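Local coordinates for protein kirola (Actinidia deliciosa, PDB 4IGX) that is a kiwifruit allergen of the major latex protein family, its function not settled, and probably binds small ligands in a Bet v 1-type cavity, at residues K67-I72 with F85-G90; Y96-I101 with H119-K124; K9-L14 with I140-E145. All coordinates share one frame; numbering follows the deposited sequence.

Contact 1 (K67-I72 with F85-G90); sequences KTAKDI and FKIVEG
Strands 67-72 and 85-88 run antiparallel as neighbours, their axes 4.5 Å apart at closest and twisted to 134° between chain directions. Ile72 and Lys86 form a regular hydrogen-bonded pair with two bonds. The next step, Asp71 facing Ile87, is a non-hydrogen-bonded pair. Then the register slips. Lys70 O takes Val88 N at 2.7 Å and also, weakly, Glu89 N at 3.3 Å, while Lys70 N donates to Glu89 O. This is a classic beta bulge, with Val88 and Glu89 both opposite Lys70. It lies where the chain turns a corner at Glu89. Gly90 follows with a positive phi, backbone angles that suit glycine, and its CA makes a CA-H...O contact with Thr68 O.

The two strands make a hairpin in the curved antiparallel sheet of the Bet v 1 fold. On one face, Asp71 and Ile87 lie side by side. Asp71 OD1 is 3.4 Å from Ile87 CG1, is buried, and has no polar partner in the model. Asp71 OD2 comes to 3.5 Å from Phe85 CB; the carboxylate and the ring are turned 50° from each other. OD2 is hydrogen-bonded to an unidentified ligand, probably from the crystallisation liquor.

The face of Lys70, Ile72 and Glu89 is more open. Lys70 reaches out with CG opposite its backbone N (chi1 -178°) and the rest of the chain extended. It lies alongside Glu89, pointing the same way. The pair ends in a weak salt bridge, Lys70 NZ to Glu89 OE2 at 3.4 Å. Ile72 crosses Val88 at about a right angle, with Ile72 CD1 3.6 Å from Val88 CG1. The other branch of Val88, CG2, is 3.3 Å from Lys70 O and also near Lys70 CG.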
ATOM      1  N   LYS A  67      -2.774  13.144  -6.442  1.00 64.15           N
ATOM      2  CA  LYS A  67      -2.085  13.168  -5.151  1.00 61.88           C
ATOM      3  C   LYS A  67      -0.696  12.520  -5.206  1.00 59.07           C
ATOM      4  O   LYS A  67      -0.366  11.813  -6.157  1.00 57.57           O
ATOM      5  CB  LYS A  67      -2.944  12.470  -4.081  1.00 60.42           C
ATOM      6  CG  LYS A  67      -4.265  13.179  -3.848  1.00 63.74           C
ATOM      7  CD  LYS A  67      -4.917  12.786  -2.561  1.00 63.70           C
ATOM      8  CE  LYS A  67      -6.163  13.622  -2.341  1.00 66.40           C
ATOM      9  NZ  LYS A  67      -6.858  13.167  -1.117  1.00 67.00           N
ATOM     10  N   THR A  68       0.110  12.811  -4.182  1.00 57.54           N
ATOM     11  CA  THR A  68       1.439  12.234  -4.052  1.00 55.57           C
ATOM     12  C   THR A  68       1.688  11.814  -2.618  1.00 52.61           C
ATOM     13  O   THR A  68       1.141  12.392  -1.712  1.00 51.83           O
ATOM     14  CB  THR A  68       2.537  13.210  -4.449  1.00 57.95           C
ATOM     15  OG1 THR A  68       2.574  14.297  -3.508  1.00 61.26           O
ATOM     16  CG2 THR A  68       2.299  13.739  -5.852  1.00 60.91           C
ATOM     17  N   ALA A  69       2.506  10.779  -2.464  1.00 50.85           N
ATOM     18  CA  ALA A  69       3.047  10.319  -1.177  1.00 49.70           C
ATOM     19  C   ALA A  69       4.506   9.866  -1.362  1.00 49.62           C
ATOM     20  O   ALA A  69       4.836   9.203  -2.340  1.00 49.73           O
ATOM     21  CB  ALA A  69       2.226   9.168  -0.627  1.00 46.65           C
ATOM     22  N   LYS A  70       5.367  10.228  -0.425  1.00 50.43           N
ATOM     23  CA  LYS A  70       6.730   9.735  -0.419  1.00 50.95           C
ATOM     24  C   LYS A  70       6.844   8.804   0.775  1.00 49.34           C
ATOM     25  O   LYS A  70       6.510   9.176   1.902  1.00 48.73           O
ATOM     26  CB  LYS A  70       7.718  10.876  -0.318  1.00 53.18           C
ATOM     27  CG  LYS A  70       9.170  10.485  -0.355  1.00 55.91           C
ATOM     28  CD  LYS A  70       9.999  11.755  -0.540  1.00 61.82           C
ATOM     29  CE  LYS A  70      11.407  11.639  -0.064  1.00 64.92           C
ATOM     30  NZ  LYS A  70      12.083  12.991  -0.109  1.00 70.78           N
ATOM     31  N   ASP A  71       7.318   7.596   0.497  1.00 48.02           N
ATOM     32  CA  ASP A  71       7.251   6.486   1.444  1.00 47.48           C
ATOM     33  C   ASP A  71       8.658   5.963   1.705  1.00 47.84           C
ATOM     34  O   ASP A  71       9.465   5.897   0.785  1.00 48.94           O
ATOM     35  CB  ASP A  71       6.426   5.310   0.866  1.00 45.32           C
ATOM     36  CG  ASP A  71       4.914   5.538   0.911  1.00 46.66           C
ATOM     37  OD1 ASP A  71       4.449   6.702   0.996  1.00 48.57           O
ATOM     38  OD2 ASP A  71       4.164   4.518   0.839  1.00 47.51           O
ATOM     39  N   ILE A  72       8.936   5.586   2.945  1.00 47.03           N
ATOM     40  CA  ILE A  72      10.120   4.811   3.267  1.00 47.05           C
ATOM     41  C   ILE A  72       9.654   3.363   3.476  1.00 44.55           C
ATOM     42  O   ILE A  72       8.624   3.131   4.103  1.00 43.14           O
ATOM     43  CB  ILE A  72      10.817   5.434   4.492  1.00 49.15           C
ATOM     44  CG1 ILE A  72      11.001   6.927   4.220  1.00 51.57           C
ATOM     45  CG2 ILE A  72      12.149   4.774   4.761  1.00 49.51           C
ATOM     46  CD1 ILE A  72      11.870   7.737   5.256  1.00 54.19           C
ATOM     47  N   PHE A  85       5.286   0.268   4.767  1.00 39.91           N
ATOM     48  CA  PHE A  85       5.594   1.552   4.207  1.00 40.16           C
ATOM     49  C   PHE A  85       5.250   2.635   5.211  1.00 41.47           C
ATOM     50  O   PHE A  85       4.149   2.608   5.782  1.00 40.90           O
ATOM     51  CB  PHE A  85       4.705   1.798   2.994  1.00 39.58           C
ATOM     52  CG  PHE A  85       4.865   0.786   1.932  1.00 39.89           C
ATOM     53  CD1 PHE A  85       5.892   0.901   1.018  1.00 40.62           C
ATOM     54  CD2 PHE A  85       4.002  -0.306   1.856  1.00 40.39           C
ATOM     55  CE1 PHE A  85       6.036  -0.035   0.032  1.00 41.31           C
ATOM     56  CE2 PHE A  85       4.163  -1.257   0.880  1.00 40.21           C
ATOM     57  CZ  PHE A  85       5.178  -1.109  -0.037  1.00 40.97           C
ATOM     58  N   LYS A  86       6.151   3.601   5.401  1.00 42.27           N
ATOM     59  CA  LYS A  86       5.838   4.766   6.198  1.00 44.00           C
ATOM     60  C   LYS A  86       5.763   5.993   5.305  1.00 44.61           C
ATOM     61  O   LYS A  86       6.699   6.267   4.582  1.00 45.27           O
ATOM     62  CB  LYS A  86       6.918   4.990   7.241  1.00 46.50           C
ATOM     63  CG  LYS A  86       6.786   6.281   8.043  1.00 49.78           C
ATOM     64  CD  LYS A  86       7.862   6.323   9.074  1.00 54.45           C
ATOM     65  CE  LYS A  86       7.987   7.652   9.701  1.00 57.70           C
ATOM     66  NZ  LYS A  86       9.071   7.559  10.726  1.00 63.09           N
ATOM     67  N   ILE A  87       4.685   6.763   5.407  1.00 44.98           N
ATOM     68  CA  ILE A  87       4.515   7.929   4.556  1.00 46.05           C
ATOM     69  C   ILE A  87       5.211   9.105   5.218  1.00 48.32           C
ATOM     70  O   ILE A  87       4.913   9.443   6.342  1.00 49.29           O
ATOM     71  CB  ILE A  87       3.030   8.293   4.338  1.00 46.10           C
ATOM     72  CG1 ILE A  87       2.277   7.208   3.533  1.00 44.97           C
ATOM     73  CG2 ILE A  87       2.946   9.559   3.540  1.00 46.51           C
ATOM     74  CD1 ILE A  87       1.962   5.981   4.237  1.00 45.88           C
ATOM     75  N   VAL A  88       6.155   9.717   4.523  1.00 49.95           N
ATOM     76  CA  VAL A  88       6.870  10.865   5.088  1.00 53.22           C
ATOM     77  C   VAL A  88       6.445  12.169   4.469  1.00 55.44           C
ATOM     78  O   VAL A  88       6.527  13.187   5.109  1.00 59.29           O
ATOM     79  CB  VAL A  88       8.416  10.702   5.034  1.00 54.55           C
ATOM     80  CG1 VAL A  88       8.820   9.486   5.859  1.00 53.52           C
ATOM     81  CG2 VAL A  88       8.955  10.609   3.581  1.00 52.38           C
ATOM     82  N   GLU A  89       5.954  12.161   3.247  1.00 55.59           N
ATOM     83  CA  GLU A  89       5.558  13.413   2.608  1.00 58.89           C
ATOM     84  C   GLU A  89       4.366  13.218   1.749  1.00 57.54           C
ATOM     85  O   GLU A  89       4.170  12.127   1.182  1.00 55.27           O
ATOM     86  CB  GLU A  89       6.651  13.912   1.670  1.00 61.72           C
ATOM     87  CG  GLU A  89       7.592  14.910   2.260  1.00 67.58           C
ATOM     88  CD  GLU A  89       8.717  15.226   1.299  1.00 73.48           C
ATOM     89  OE1 GLU A  89       8.431  15.707   0.183  1.00 77.11           O
ATOM     90  OE2 GLU A  89       9.888  14.964   1.652  1.00 78.56           O
ATOM     91  N   GLY A  90       3.600  14.295   1.596  1.00 59.17           N
ATOM     92  CA  GLY A  90       2.517  14.310   0.653  1.00 58.75           C
ATOM     93  C   GLY A  90       1.174  14.562   1.265  1.00 59.49           C
ATOM     94  O   GLY A  90       1.038  14.830   2.444  1.00 61.32           O
TER

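Contact 2 (Y96-I101 with H119-K124)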
ATOM      1  N   TYR A  96      -2.442  13.862   8.773  1.00 66.07           N
ATOM      2  CA  TYR A  96      -1.955  12.882   9.735  1.00 64.93           C
ATOM      3  C   TYR A  96      -0.481  13.120  10.090  1.00 65.15           C
ATOM      4  O   TYR A  96       0.356  13.282   9.203  1.00 63.35           O
ATOM      5  CB  TYR A  96      -2.124  11.492   9.155  1.00 61.21           C
ATOM      6  CG  TYR A  96      -3.540  11.114   8.804  1.00 60.63           C
ATOM      7  CD1 TYR A  96      -4.434  10.689   9.783  1.00 62.89           C
ATOM      8  CD2 TYR A  96      -3.978  11.163   7.491  1.00 60.01           C
ATOM      9  CE1 TYR A  96      -5.739  10.336   9.459  1.00 64.63           C
ATOM     10  CE2 TYR A  96      -5.284  10.791   7.143  1.00 61.45           C
ATOM     11  CZ  TYR A  96      -6.156  10.376   8.126  1.00 63.04           C
ATOM     12  OH  TYR A  96      -7.431  10.029   7.766  1.00 63.36           O
ATOM     13  N   LYS A  97      -0.173  13.136  11.387  1.00 67.76           N
ATOM     14  CA  LYS A  97       1.190  13.300  11.870  1.00 68.85           C
ATOM     15  C   LYS A  97       2.021  12.136  11.381  1.00 64.40           C
ATOM     16  O   LYS A  97       3.128  12.312  10.899  1.00 64.35           O
ATOM     17  CB  LYS A  97       1.207  13.366  13.413  1.00 73.47           C
ATOM     18  CG  LYS A  97       2.521  13.861  14.067  1.00 77.26           C
ATOM     19  CD  LYS A  97       2.303  14.274  15.541  1.00 85.88           C
ATOM     20  CE  LYS A  97       3.603  14.230  16.385  1.00 90.34           C
ATOM     21  NZ  LYS A  97       3.630  15.209  17.545  1.00 96.41           N
ATOM     22  N   THR A  98       1.443  10.953  11.495  1.00 61.95           N
ATOM     23  CA  THR A  98       2.093   9.690  11.234  1.00 58.47           C
ATOM     24  C   THR A  98       1.122   8.838  10.470  1.00 54.92           C
ATOM     25  O   THR A  98      -0.091   8.880  10.762  1.00 56.06           O
ATOM     26  CB  THR A  98       2.347   8.967  12.543  1.00 60.36           C
ATOM     27  OG1 THR A  98       3.203   9.783  13.347  1.00 65.91           O
ATOM     28  CG2 THR A  98       2.981   7.588  12.308  1.00 58.23           C
ATOM     29  N   PHE A  99       1.641   8.080   9.509  1.00 50.50           N
ATOM     30  CA  PHE A  99       0.831   7.142   8.731  1.00 48.23           C
ATOM     31  C   PHE A  99       1.669   5.964   8.242  1.00 45.50           C
ATOM     32  O   PHE A  99       2.593   6.143   7.462  1.00 43.74           O
ATOM     33  CB  PHE A  99       0.143   7.812   7.529  1.00 47.08           C
ATOM     34  CG  PHE A  99      -1.168   7.167   7.161  1.00 46.39           C
ATOM     35  CD1 PHE A  99      -2.373   7.788   7.446  1.00 47.18           C
ATOM     36  CD2 PHE A  99      -1.206   5.903   6.570  1.00 44.97           C
ATOM     37  CE1 PHE A  99      -3.580   7.181   7.118  1.00 47.43           C
ATOM     38  CE2 PHE A  99      -2.421   5.301   6.250  1.00 42.88           C
ATOM     39  CZ  PHE A  99      -3.595   5.936   6.525  1.00 44.69           C
ATOM     40  N   ILE A 100       1.303   4.768   8.701  1.00 45.97           N
ATOM     41  CA  ILE A 100       2.008   3.511   8.371  1.00 44.70           C
ATOM     42  C   ILE A 100       1.080   2.542   7.661  1.00 42.56           C
ATOM     43  O   ILE A 100       0.005   2.275   8.144  1.00 44.06           O
ATOM     44  CB  ILE A 100       2.506   2.818   9.647  1.00 46.50           C
ATOM     45  CG1 ILE A 100       3.462   3.745  10.423  1.00 50.11           C
ATOM     46  CG2 ILE A 100       3.129   1.460   9.334  1.00 45.13           C
ATOM     47  CD1 ILE A 100       4.786   3.936   9.743  1.00 50.62           C
ATOM     48  N   ILE A 101       1.515   2.008   6.535  1.00 40.36           N
ATOM     49  CA  ILE A 101       0.719   1.070   5.768  1.00 39.79           C
ATOM     50  C   ILE A 101       1.471  -0.230   5.749  1.00 39.48           C
ATOM     51  O   ILE A 101       2.655  -0.291   5.360  1.00 38.00           O
ATOM     52  CB  ILE A 101       0.437   1.529   4.319  1.00 39.05           C
ATOM     53  CG1 ILE A 101      -0.260   2.890   4.329  1.00 40.67           C
ATOM     54  CG2 ILE A 101      -0.420   0.471   3.598  1.00 37.25           C
ATOM     55  CD1 ILE A 101      -0.416   3.523   3.003  1.00 42.44           C
ATOM     56  N   HIS A 119      -1.755   2.109  10.564  1.00 52.70           N
ATOM     57  CA  HIS A 119      -1.510   2.724  11.876  1.00 55.35           C
ATOM     58  C   HIS A 119      -1.244   4.234  11.610  1.00 56.10           C
ATOM     59  O   HIS A 119      -0.356   4.591  10.808  1.00 54.67           O
ATOM     60  CB  HIS A 119      -0.229   2.200  12.576  1.00 56.52           C
ATOM     61  CG  HIS A 119      -0.140   0.717  12.734  1.00 58.57           C
ATOM     62  ND1 HIS A 119      -0.882   0.018  13.661  1.00 64.25           N
ATOM     63  CD2 HIS A 119       0.687  -0.193  12.163  1.00 61.07           C
ATOM     64  CE1 HIS A 119      -0.562  -1.265  13.608  1.00 64.20           C
ATOM     65  NE2 HIS A 119       0.392  -1.421  12.713  1.00 61.09           N
ATOM     66  N   TYR A 120      -1.977   5.105  12.298  1.00 58.17           N
ATOM     67  CA  TYR A 120      -1.896   6.517  12.021  1.00 60.35           C
ATOM     68  C   TYR A 120      -2.116   7.371  13.260  1.00 64.25           C
ATOM     69  O   TYR A 120      -2.721   6.946  14.217  1.00 65.06           O
ATOM     70  CB  TYR A 120      -2.897   6.874  10.919  1.00 60.22           C
ATOM     71  CG  TYR A 120      -4.322   6.448  11.204  1.00 60.29           C
ATOM     72  CD1 TYR A 120      -5.241   7.338  11.729  1.00 62.18           C
ATOM     73  CD2 TYR A 120      -4.742   5.151  10.934  1.00 58.63           C
ATOM     74  CE1 TYR A 120      -6.511   6.953  11.981  1.00 65.21           C
ATOM     75  CE2 TYR A 120      -6.006   4.754  11.189  1.00 60.23           C
ATOM     76  CZ  TYR A 120      -6.901   5.656  11.711  1.00 65.04           C
ATOM     77  OH  TYR A 120      -8.191   5.250  11.952  1.00 68.78           O
ATOM     78  N   GLU A 121      -1.587   8.581  13.241  1.00 67.91           N
ATOM     79  CA  GLU A 121      -1.905   9.565  14.264  1.00 72.39           C
ATOM     80  C   GLU A 121      -2.435  10.790  13.519  1.00 75.24           C
ATOM     81  O   GLU A 121      -1.799  11.276  12.594  1.00 75.55           O
ATOM     82  CB  GLU A 121      -0.680   9.875  15.132  1.00 74.80           C
ATOM     83  CG  GLU A 121      -1.030  10.376  16.579  1.00 82.06           C
ATOM     84  CD  GLU A 121       0.212  10.646  17.474  1.00 89.46           C
ATOM     85  OE1 GLU A 121       1.332  10.182  17.151  1.00 92.08           O
ATOM     86  OE2 GLU A 121       0.074  11.347  18.513  1.00 99.06           O
ATOM     87  N   LYS A 122      -3.641  11.226  13.863  1.00 78.14           N
ATOM     88  CA  LYS A 122      -4.230  12.436  13.278  1.00 83.08           C
ATOM     89  C   LYS A 122      -3.557  13.720  13.807  1.00 88.41           C
ATOM     90  O   LYS A 122      -3.164  13.781  14.980  1.00 89.40           O
ATOM     91  CB  LYS A 122      -5.715  12.533  13.640  1.00 85.80           C
ATOM     92  CG  LYS A 122      -6.607  11.378  13.209  1.00 82.92           C
ATOM     93  CD  LYS A 122      -7.973  11.599  13.804  1.00 88.78           C
ATOM     94  CE  LYS A 122      -8.961  10.504  13.479  1.00 88.22           C
ATOM     95  NZ  LYS A 122     -10.286  10.904  14.037  1.00 93.73           N
ATOM     96  N   LEU A 123      -3.469  14.744  12.953  1.00 92.44           N
ATOM     97  CA  LEU A 123      -2.968  16.077  13.346  1.00 98.96           C
ATOM     98  C   LEU A 123      -3.877  16.802  14.321  1.00104.38           C
ATOM     99  O   LEU A 123      -3.403  17.540  15.200  1.00108.73           O
ATOM    100  CB  LEU A 123      -2.832  16.974  12.122  1.00103.13           C
ATOM    101  CG  LEU A 123      -1.573  16.814  11.294  1.00102.26           C
ATOM    102  CD1 LEU A 123      -1.740  17.501   9.927  1.00105.80           C
ATOM    103  CD2 LEU A 123      -0.397  17.369  12.072  1.00105.13           C
ATOM    104  N   LYS A 124      -5.184  16.648  14.112  1.00105.17           N
ATOM    105  CA  LYS A 124      -6.205  17.281  14.940  1.00110.46           C
ATOM    106  C   LYS A 124      -7.343  16.286  15.157  1.00107.85           C
ATOM    107  O   LYS A 124      -7.546  15.384  14.340  1.00103.81           O
ATOM    108  CB  LYS A 124      -6.715  18.539  14.241  1.00117.90           C
TER
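Glu121 O is shared by two donors of the facing chain, Lys97 N and Thr98 N. The first bond is short but bent, 2.7 Å from Lys97 N to Glu121 O, and counts as weak. The second is straight but long, 3.4 Å from Thr98 N to the same Glu121 O, and is weak as well. Two residues opposite one make a classic beta bulge, at the corner where the chain swings round at Lys97. The same carbonyl oxygen lies at the edge of the Tyr96 ring, near its plane.

Beyond the bulge the hairpin is regular. Glu121 N donates to Thr98 O, and Ile100 and His119 exchange two bonds.

Tyr96, Phe99 and Tyr120 form an aromatic cluster on one face. Tyr120 has CG between its backbone N and carbonyl carbon (chi1 54°), which stands its ring beside that of Phe99. The two planes are only 19° apart, but the rings are slid so far that they barely overlap. The closer touch is Phe99 CD1 on Tyr120 CB at 3.6 Å. The Tyr96 ring meets that of Tyr120 obliquely, planes 77° apart, with Tyr96 CE1 3.8 Å from Tyr120 CD1. Phe99 CD1 lies over one face of Tyr96, toward the rim. The Lys122 side chain lies alongside Tyr96, its CG near CE1 of the ring.

The polar ends have partners in the next loop. Tyr96 OH bonds Glu128 O. Tyr120 OH bonds Glu129 OE1, and Lys122 NZ makes a salt bridge with Glu129 OE2. The Glu129 carboxylate is thus held at both oxygens, its charge probably balanced by the ammonium, and the aromatic face is tied to the loop before the last helix.

Contact 3 (K9-L14 with I140-E145)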
ATOM      1  N   LYS A   9      -8.317  -4.084   6.998  1.00 52.02           N
ATOM      2  CA  LYS A   9      -9.262  -4.825   6.149  1.00 54.19           C
ATOM      3  C   LYS A   9      -8.589  -5.981   5.418  1.00 52.76           C
ATOM      4  O   LYS A   9      -7.491  -5.835   4.879  1.00 49.90           O
ATOM      5  CB  LYS A   9      -9.956  -3.927   5.116  1.00 54.85           C
ATOM      6  CG  LYS A   9     -10.902  -2.863   5.680  1.00 60.14           C
ATOM      7  CD  LYS A   9     -12.291  -3.421   6.019  1.00 66.40           C
ATOM      8  CE  LYS A   9     -13.110  -2.446   6.882  1.00 70.67           C
ATOM      9  NZ  LYS A   9     -14.500  -2.919   7.081  1.00 75.77           N
ATOM     10  N   GLN A  10      -9.289  -7.111   5.392  1.00 55.77           N
ATOM     11  CA  GLN A  10      -8.837  -8.310   4.724  1.00 57.21           C
ATOM     12  C   GLN A  10      -9.693  -8.552   3.495  1.00 58.48           C
ATOM     13  O   GLN A  10     -10.906  -8.626   3.605  1.00 62.49           O
ATOM     14  CB  GLN A  10      -8.959  -9.514   5.654  1.00 60.56           C
ATOM     15  CG  GLN A  10      -8.258 -10.733   5.110  1.00 63.78           C
ATOM     16  CD  GLN A  10      -8.377 -11.955   5.988  1.00 71.42           C
ATOM     17  OE1 GLN A  10      -8.539 -13.072   5.480  1.00 77.81           O
ATOM     18  NE2 GLN A  10      -8.318 -11.762   7.310  1.00 73.40           N
ATOM     19  N   VAL A  11      -9.057  -8.684   2.339  1.00 56.96           N
ATOM     20  CA  VAL A  11      -9.722  -9.032   1.086  1.00 58.45           C
ATOM     21  C   VAL A  11      -9.281 -10.405   0.596  1.00 59.98           C
ATOM     22  O   VAL A  11      -8.100 -10.678   0.500  1.00 57.81           O
ATOM     23  CB  VAL A  11      -9.314  -8.068  -0.063  1.00 56.38           C
ATOM     24  CG1 VAL A  11     -10.226  -8.341  -1.293  1.00 58.75           C
ATOM     25  CG2 VAL A  11      -9.354  -6.610   0.372  1.00 54.25           C
ATOM     26  N   GLU A  12     -10.217 -11.244   0.219  1.00 64.68           N
ATOM     27  CA  GLU A  12      -9.876 -12.506  -0.438  1.00 68.34           C
ATOM     28  C   GLU A  12      -9.419 -12.147  -1.854  1.00 66.96           C
ATOM     29  O   GLU A  12      -9.983 -11.246  -2.493  1.00 66.02           O
ATOM     30  CB  GLU A  12     -11.090 -13.416  -0.477  1.00 74.77           C
ATOM     31  CG  GLU A  12     -10.849 -14.851  -1.034  1.00 83.34           C
ATOM     32  CD  GLU A  12     -10.666 -15.909   0.057  1.00 89.79           C
ATOM     33  OE1 GLU A  12     -10.083 -15.560   1.112  1.00 89.49           O
ATOM     34  OE2 GLU A  12     -11.099 -17.086  -0.139  1.00100.09           O
ATOM     35  N   ILE A  13      -8.351 -12.789  -2.317  1.00 66.65           N
ATOM     36  CA  ILE A  13      -7.916 -12.619  -3.684  1.00 66.05           C
ATOM     37  C   ILE A  13      -7.980 -14.018  -4.322  1.00 71.61           C
ATOM     38  O   ILE A  13      -7.740 -15.013  -3.656  1.00 74.67           O
ATOM     39  CB  ILE A  13      -6.508 -12.022  -3.790  1.00 61.90           C
ATOM     40  CG1 ILE A  13      -5.493 -12.827  -2.955  1.00 63.58           C
ATOM     41  CG2 ILE A  13      -6.490 -10.509  -3.360  1.00 57.72           C
ATOM     42  CD1 ILE A  13      -4.053 -12.774  -3.524  1.00 61.78           C
ATOM     43  N   LEU A  14      -8.327 -14.083  -5.600  1.00 73.68           N
ATOM     44  CA  LEU A  14      -8.448 -15.360  -6.302  1.00 80.65           C
ATOM     45  C   LEU A  14      -7.200 -15.697  -7.100  1.00 81.13           C
ATOM     46  O   LEU A  14      -7.060 -16.804  -7.546  1.00 86.68           O
ATOM     47  CB  LEU A  14      -9.662 -15.342  -7.223  1.00 84.21           C
ATOM     48  CG  LEU A  14     -10.963 -15.060  -6.483  1.00 85.03           C
ATOM     49  CD1 LEU A  14     -12.117 -14.913  -7.470  1.00 90.25           C
ATOM     50  CD2 LEU A  14     -11.232 -16.148  -5.432  1.00 88.78           C
ATOM     51  N   ILE A 140      -7.025  -1.197  -5.570  1.00 49.28           N
ATOM     52  CA  ILE A 140      -5.712  -1.571  -6.076  1.00 48.84           C
ATOM     53  C   ILE A 140      -5.543  -3.094  -6.014  1.00 46.79           C
ATOM     54  O   ILE A 140      -5.081  -3.689  -6.951  1.00 46.84           O
ATOM     55  CB  ILE A 140      -4.588  -0.896  -5.317  1.00 48.13           C
ATOM     56  CG1 ILE A 140      -4.573   0.586  -5.640  1.00 52.17           C
ATOM     57  CG2 ILE A 140      -3.264  -1.469  -5.719  1.00 48.83           C
ATOM     58  CD1 ILE A 140      -3.702   1.356  -4.651  1.00 54.04           C
ATOM     59  N   THR A 141      -5.972  -3.708  -4.923  1.00 46.16           N
ATOM     60  CA  THR A 141      -5.807  -5.134  -4.749  1.00 46.66           C
ATOM     61  C   THR A 141      -6.561  -5.870  -5.819  1.00 48.75           C
ATOM     62  O   THR A 141      -6.065  -6.815  -6.380  1.00 49.21           O
ATOM     63  CB  THR A 141      -6.323  -5.560  -3.366  1.00 47.55           C
ATOM     64  OG1 THR A 141      -5.540  -4.859  -2.410  1.00 45.16           O
ATOM     65  CG2 THR A 141      -6.224  -7.079  -3.135  1.00 45.60           C
ATOM     66  N   LYS A 142      -7.754  -5.380  -6.121  1.00 51.24           N
ATOM     67  CA  LYS A 142      -8.632  -6.042  -7.068  1.00 54.36           C
ATOM     68  C   LYS A 142      -8.217  -5.824  -8.525  1.00 54.16           C
ATOM     69  O   LYS A 142      -8.432  -6.703  -9.373  1.00 55.46           O
ATOM     70  CB  LYS A 142     -10.066  -5.626  -6.782  1.00 57.30           C
ATOM     71  CG  LYS A 142     -10.499  -6.184  -5.439  1.00 60.51           C
ATOM     72  CD  LYS A 142     -11.985  -6.028  -5.177  1.00 68.32           C
ATOM     73  CE  LYS A 142     -12.472  -7.031  -4.086  1.00 72.60           C
ATOM     74  NZ  LYS A 142     -13.746  -7.807  -4.454  1.00 79.07           N
ATOM     75  N   ASP A 143      -7.606  -4.677  -8.803  1.00 52.59           N
ATOM     76  CA  ASP A 143      -7.067  -4.422 -10.130  1.00 54.02           C
ATOM     77  C   ASP A 143      -5.948  -5.441 -10.375  1.00 53.57           C
ATOM     78  O   ASP A 143      -5.878  -6.056 -11.429  1.00 55.44           O
ATOM     79  CB  ASP A 143      -6.495  -2.997 -10.236  1.00 54.12           C
ATOM     80  CG  ASP A 143      -7.577  -1.904 -10.310  1.00 57.33           C
ATOM     81  OD1 ASP A 143      -8.772  -2.164 -10.570  1.00 60.45           O
ATOM     82  OD2 ASP A 143      -7.215  -0.724 -10.118  1.00 62.90           O
ATOM     83  N   ILE A 144      -5.101  -5.632  -9.361  1.00 52.06           N
ATOM     84  CA  ILE A 144      -3.930  -6.481  -9.448  1.00 51.78           C
ATOM     85  C   ILE A 144      -4.374  -7.932  -9.657  1.00 54.11           C
ATOM     86  O   ILE A 144      -3.885  -8.622 -10.534  1.00 55.11           O
ATOM     87  CB  ILE A 144      -3.068  -6.306  -8.184  1.00 49.96           C
ATOM     88  CG1 ILE A 144      -2.424  -4.917  -8.180  1.00 49.76           C
ATOM     89  CG2 ILE A 144      -1.979  -7.353  -8.077  1.00 48.92           C
ATOM     90  CD1 ILE A 144      -1.518  -4.656  -6.991  1.00 47.67           C
ATOM     91  N   GLU A 145      -5.341  -8.350  -8.860  1.00 55.52           N
ATOM     92  CA  GLU A 145      -5.939  -9.662  -8.954  1.00 59.20           C
ATOM     93  C   GLU A 145      -6.434  -9.888 -10.371  1.00 62.10           C
ATOM     94  O   GLU A 145      -5.976 -10.817 -11.033  1.00 63.75           O
ATOM     95  CB  GLU A 145      -7.098  -9.747  -7.951  1.00 60.63           C
ATOM     96  CG  GLU A 145      -7.706 -11.121  -7.719  1.00 64.69           C
ATOM     97  CD  GLU A 145      -9.057 -11.065  -6.961  1.00 69.14           C
ATOM     98  OE1 GLU A 145      -9.659 -12.135  -6.700  1.00 72.62           O
ATOM     99  OE2 GLU A 145      -9.531  -9.953  -6.632  1.00 69.62           O
TER
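The C-terminal helix of this Bet v 1 fold meets an edge strand of the sheet and the residues just after it, with Glu145, Thr141 and Lys142 against Val11, Ile13 and Leu14. Strand 9-12 and helix segment 140-145 run nearly parallel, 18° between their directions, with axes 10.0 Å apart at closest.

The polar link lies just past the end of the strand. Leu14 N donates to Glu145 OE1 at 2.6 Å, a short bond that reaches the oxygen from above the carboxylate plane, 41° out of it. Glu145 has CG opposite its backbone N (chi1 -170°) and a fully extended chain, which carries the carboxylate across to the loop. Leu14 crosses it obliquely, with CB and CG each 3.2 Å from that same OE1. Glu145 is buried, and its OE1 packs tightly against the Leu14 backbone N and side-chain carbons.

The other contacts are between carbons. Ile13 CG2 presses on Thr141 CG2 at 3.4 Å, a tight contact between side chains that cross at about a right angle. Thr141 keeps its hydroxyl for others: OG1 bonds Cys137 O, one turn back in the helix, and Trp116 NE1 of the adjacent strand. Val11 points toward the helix, and its CG1 meets Lys142 CE at 3.8 Å, where the lysine chain bends near its end.

The contact is one part of the grip of the curved sheet on the long C-terminal helix, the helix-grip fold of the Bet v 1 family.

Overall arrangement
Contact 3 opens first, on strand 5-12, and closes last, on helix 131-148. It spans almost the whole chain, so contacts 1 and 2 both fall within its loop. Those two follow in series: contact 1 closes the hairpin of strands 65-77 and 82-88, and contact 2 then closes that of strands 96-106 and 113-122. No loops cross. Contacts 1 and 2 touch, because strands 82-88 and 96-106 are sheet neighbours: Phe85 N lies 2.8 Å from Ile101 O, a probable hydrogen bond. Contact 3 stands apart, its centre about 22 Å from that of contact 1 and about 24 Å from that of contact 2. It ties the sheet's edge strand to the helix.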